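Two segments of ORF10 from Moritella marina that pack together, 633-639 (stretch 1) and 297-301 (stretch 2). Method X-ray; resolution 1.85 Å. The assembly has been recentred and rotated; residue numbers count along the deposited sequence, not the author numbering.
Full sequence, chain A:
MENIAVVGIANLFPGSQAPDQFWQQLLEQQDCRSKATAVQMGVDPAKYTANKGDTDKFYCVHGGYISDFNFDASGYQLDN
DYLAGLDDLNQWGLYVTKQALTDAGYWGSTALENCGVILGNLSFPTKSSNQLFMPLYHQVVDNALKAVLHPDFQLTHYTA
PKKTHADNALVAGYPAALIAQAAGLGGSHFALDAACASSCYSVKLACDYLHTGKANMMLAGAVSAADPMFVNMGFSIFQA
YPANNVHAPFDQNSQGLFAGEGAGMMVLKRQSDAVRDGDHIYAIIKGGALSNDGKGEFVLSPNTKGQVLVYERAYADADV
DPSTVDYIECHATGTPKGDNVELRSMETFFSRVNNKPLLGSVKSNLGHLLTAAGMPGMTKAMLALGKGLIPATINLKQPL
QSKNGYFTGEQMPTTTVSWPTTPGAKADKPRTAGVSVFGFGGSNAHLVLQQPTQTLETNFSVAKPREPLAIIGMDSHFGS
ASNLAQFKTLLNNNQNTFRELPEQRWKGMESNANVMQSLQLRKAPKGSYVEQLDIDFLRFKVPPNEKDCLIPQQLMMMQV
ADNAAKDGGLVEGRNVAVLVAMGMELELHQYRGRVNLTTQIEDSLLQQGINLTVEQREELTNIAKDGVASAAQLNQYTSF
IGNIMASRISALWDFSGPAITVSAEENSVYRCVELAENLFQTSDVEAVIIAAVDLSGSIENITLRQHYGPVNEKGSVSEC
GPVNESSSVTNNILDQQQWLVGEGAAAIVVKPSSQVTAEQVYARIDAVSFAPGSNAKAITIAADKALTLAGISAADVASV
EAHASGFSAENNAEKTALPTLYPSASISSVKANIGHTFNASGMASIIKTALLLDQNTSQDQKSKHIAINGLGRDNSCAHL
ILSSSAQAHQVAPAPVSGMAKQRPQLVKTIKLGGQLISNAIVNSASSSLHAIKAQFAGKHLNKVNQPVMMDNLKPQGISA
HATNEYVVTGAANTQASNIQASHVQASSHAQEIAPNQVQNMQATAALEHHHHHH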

# COMPACT_ATOMS: atom_id res chain seq x y z
N GLN A 633 -19.23 -6.93 -4.48
CA GLN A 633 -19.40 -8.33 -4.11
C GLN A 633 -18.23 -8.74 -3.22
O GLN A 633 -17.15 -8.14 -3.29
CB GLN A 633 -19.49 -9.24 -5.34
CG GLN A 633 -20.57 -8.85 -6.36
CD GLN A 633 -21.98 -9.06 -5.84
OE1 GLN A 633 -22.20 -9.76 -4.84
NE2 GLN A 633 -22.96 -8.46 -6.52
N LEU A 634 -18.45 -9.78 -2.41
CA LEU A 634 -17.50 -10.13 -1.35
C LEU A 634 -16.09 -10.37 -1.89
O LEU A 634 -15.12 -9.73 -1.46
CB LEU A 634 -18.00 -11.38 -0.61
CG LEU A 634 -17.11 -11.90 0.53
CD1 LEU A 634 -17.02 -10.88 1.63
CD2 LEU A 634 -17.65 -13.21 1.10
N ASN A 635 -15.95 -11.34 -2.79
CA ASN A 635 -14.61 -11.67 -3.27
C ASN A 635 -14.01 -10.51 -4.05
O ASN A 635 -12.82 -10.20 -3.89
CB ASN A 635 -14.64 -12.94 -4.10
CG ASN A 635 -14.89 -14.16 -3.25
OD1 ASN A 635 -14.04 -14.54 -2.44
ND2 ASN A 635 -16.07 -14.76 -3.39
N GLN A 636 -14.81 -9.86 -4.89
CA GLN A 636 -14.29 -8.72 -5.64
C GLN A 636 -13.73 -7.66 -4.69
O GLN A 636 -12.65 -7.11 -4.94
CB GLN A 636 -15.36 -8.12 -6.54
CG GLN A 636 -14.81 -7.08 -7.51
CD GLN A 636 -15.87 -6.14 -8.08
OE1 GLN A 636 -16.99 -6.03 -7.56
NE2 GLN A 636 -15.51 -5.43 -9.14
N TYR A 637 -14.42 -7.38 -3.59
CA TYR A 637 -13.90 -6.34 -2.71
C TYR A 637 -12.62 -6.77 -2.00
O TYR A 637 -11.76 -5.92 -1.73
CB TYR A 637 -14.95 -5.92 -1.69
CG TYR A 637 -15.06 -4.41 -1.46
CD1 TYR A 637 -14.15 -3.72 -0.68
CD2 TYR A 637 -16.13 -3.70 -2.00
CE1 TYR A 637 -14.29 -2.33 -0.46
CE2 TYR A 637 -16.27 -2.34 -1.79
CZ TYR A 637 -15.36 -1.66 -1.03
OH TYR A 637 -15.56 -0.29 -0.86
N THR A 638 -12.44 -8.07 -1.68
CA THR A 638 -11.16 -8.49 -1.11
C THR A 638 -10.01 -8.20 -2.07
O THR A 638 -8.88 -7.96 -1.63
CB THR A 638 -11.13 -9.99 -0.74
OG1 THR A 638 -11.14 -10.80 -1.92
CG2 THR A 638 -12.31 -10.35 0.16
N SER A 639 -10.26 -8.23 -3.38
CA SER A 639 -9.21 -7.89 -4.34
C SER A 639 -8.98 -6.39 -4.46
O SER A 639 -8.04 -5.99 -5.15
CB SER A 639 -9.50 -8.50 -5.72
OG SER A 639 -10.56 -7.85 -6.42
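Stretch 2 (297-301) EFVLS

Stretch 2 has no regular helix or strand; its backbone makes a type I beta turn from Phe298 to Ser301. The phi/psi pairs of the two central residues, -63/-18 at Val299 and -100/-2 at Leu300, fit that assignment, and the turn is closed by a hydrogen bond from Ser301 N to Phe298 O of 3.1 Å. This turn lies against one side of a short helix in stretch 1, which includes residues 634 to 638 and has Gln633 at its N-cap position. Backbone bonds from Tyr637 N to Gln633 O (2.8 Å) and from Thr638 N to Leu634 O (3.2 Å) have the i to i-4 pattern expected of an alpha helix. Because a turn has no single axis, the packing is better described by residue pairs than by a crossing angle.

The backbones come nearest at Thr638 and Val299, whose CA atoms are 7.7 Å apart, a spacing that leaves the contact to side chains. No hydrogen bond crosses between the stretches, and the surface buried, both sides summed, is 201 Å².

Phe298 and Thr638 account for about half of that area, with 53 and 51 Å² covered. The CA-to-CB bond of Phe298 points toward the helix, and with chi1 at 175° (t) its ring meets three residues spaced along the helix. Its CZ is 4.2 Å from Leu634 CD2, an apolar contact, and 4.1 Å from Thr638 CG2; both approaches are oblique to the ring. Asn635 comes in differently: its OD1 lies at the ring edge, near the ring plane, 3.6 Å from Phe298 CE1. The CA-to-CB bonds of Leu634 and Asn635 run sideways, but the ends of both side chains come nearer to the turn.

Thr638 is buried, points toward stretch 2 and touches all three of its contacting residues. Besides the Phe298 ring, its CB is 3.9 Å from Val299 CG2, and its CG2 is 4.0 Å from Leu300 CD1. The p rotamer (chi1 70°) is compatible with a hydrogen bond from Thr638 OG1 to Asn635 O, 2.7 Å long, which ties the hydroxyl back to the helix backbone while the methyl CG2 meets Phe298 and Leu300.

Helical spacing explains the selection: Leu634, Asn635 and Thr638 are related by steps of one, three and four residues and share a side, whereas Gln636 and Tyr637 remain out of reach of the turn.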

# COMPACT_ATOMS: atom_id res chain seq x y z
N GLU A 297 -7.41 -21.04 5.25
CA GLU A 297 -8.55 -20.18 5.54
C GLU A 297 -8.76 -19.19 4.42
O GLU A 297 -7.83 -18.83 3.69
CB GLU A 297 -8.37 -19.42 6.87
CG GLU A 297 -8.34 -20.29 8.12
CD GLU A 297 -9.67 -20.99 8.37
OE1 GLU A 297 -9.65 -22.14 8.87
OE2 GLU A 297 -10.72 -20.38 8.08
N PHE A 298 -10.02 -18.77 4.28
CA PHE A 298 -10.41 -17.65 3.44
C PHE A 298 -9.55 -16.43 3.76
O PHE A 298 -9.02 -16.30 4.86
CB PHE A 298 -11.90 -17.39 3.70
CG PHE A 298 -12.47 -16.18 3.00
CD1 PHE A 298 -12.56 -16.14 1.61
CD2 PHE A 298 -12.95 -15.11 3.74
CE1 PHE A 298 -13.11 -15.03 0.98
CE2 PHE A 298 -13.50 -14.00 3.11
CZ PHE A 298 -13.58 -13.96 1.73
N VAL A 299 -9.40 -15.52 2.78
CA VAL A 299 -8.46 -14.42 2.96
C VAL A 299 -8.83 -13.49 4.11
O VAL A 299 -7.97 -12.72 4.58
CB VAL A 299 -8.30 -13.60 1.65
CG1 VAL A 299 -7.70 -14.46 0.54
CG2 VAL A 299 -9.63 -12.97 1.23
N LEU A 300 -10.07 -13.50 4.58
CA LEU A 300 -10.46 -12.62 5.68
C LEU A 300 -10.49 -13.31 7.04
O LEU A 300 -10.73 -12.64 8.05
CB LEU A 300 -11.82 -11.98 5.38
CG LEU A 300 -11.86 -10.98 4.21
CD1 LEU A 300 -13.24 -10.33 4.10
CD2 LEU A 300 -10.76 -9.93 4.34
N SER A 301 -10.22 -14.61 7.11
CA SER A 301 -10.39 -15.37 8.35
C SER A 301 -9.06 -15.76 8.96
O SER A 301 -8.18 -16.28 8.24
CB SER A 301 -11.23 -16.63 8.10
OG SER A 301 -12.37 -16.32 7.30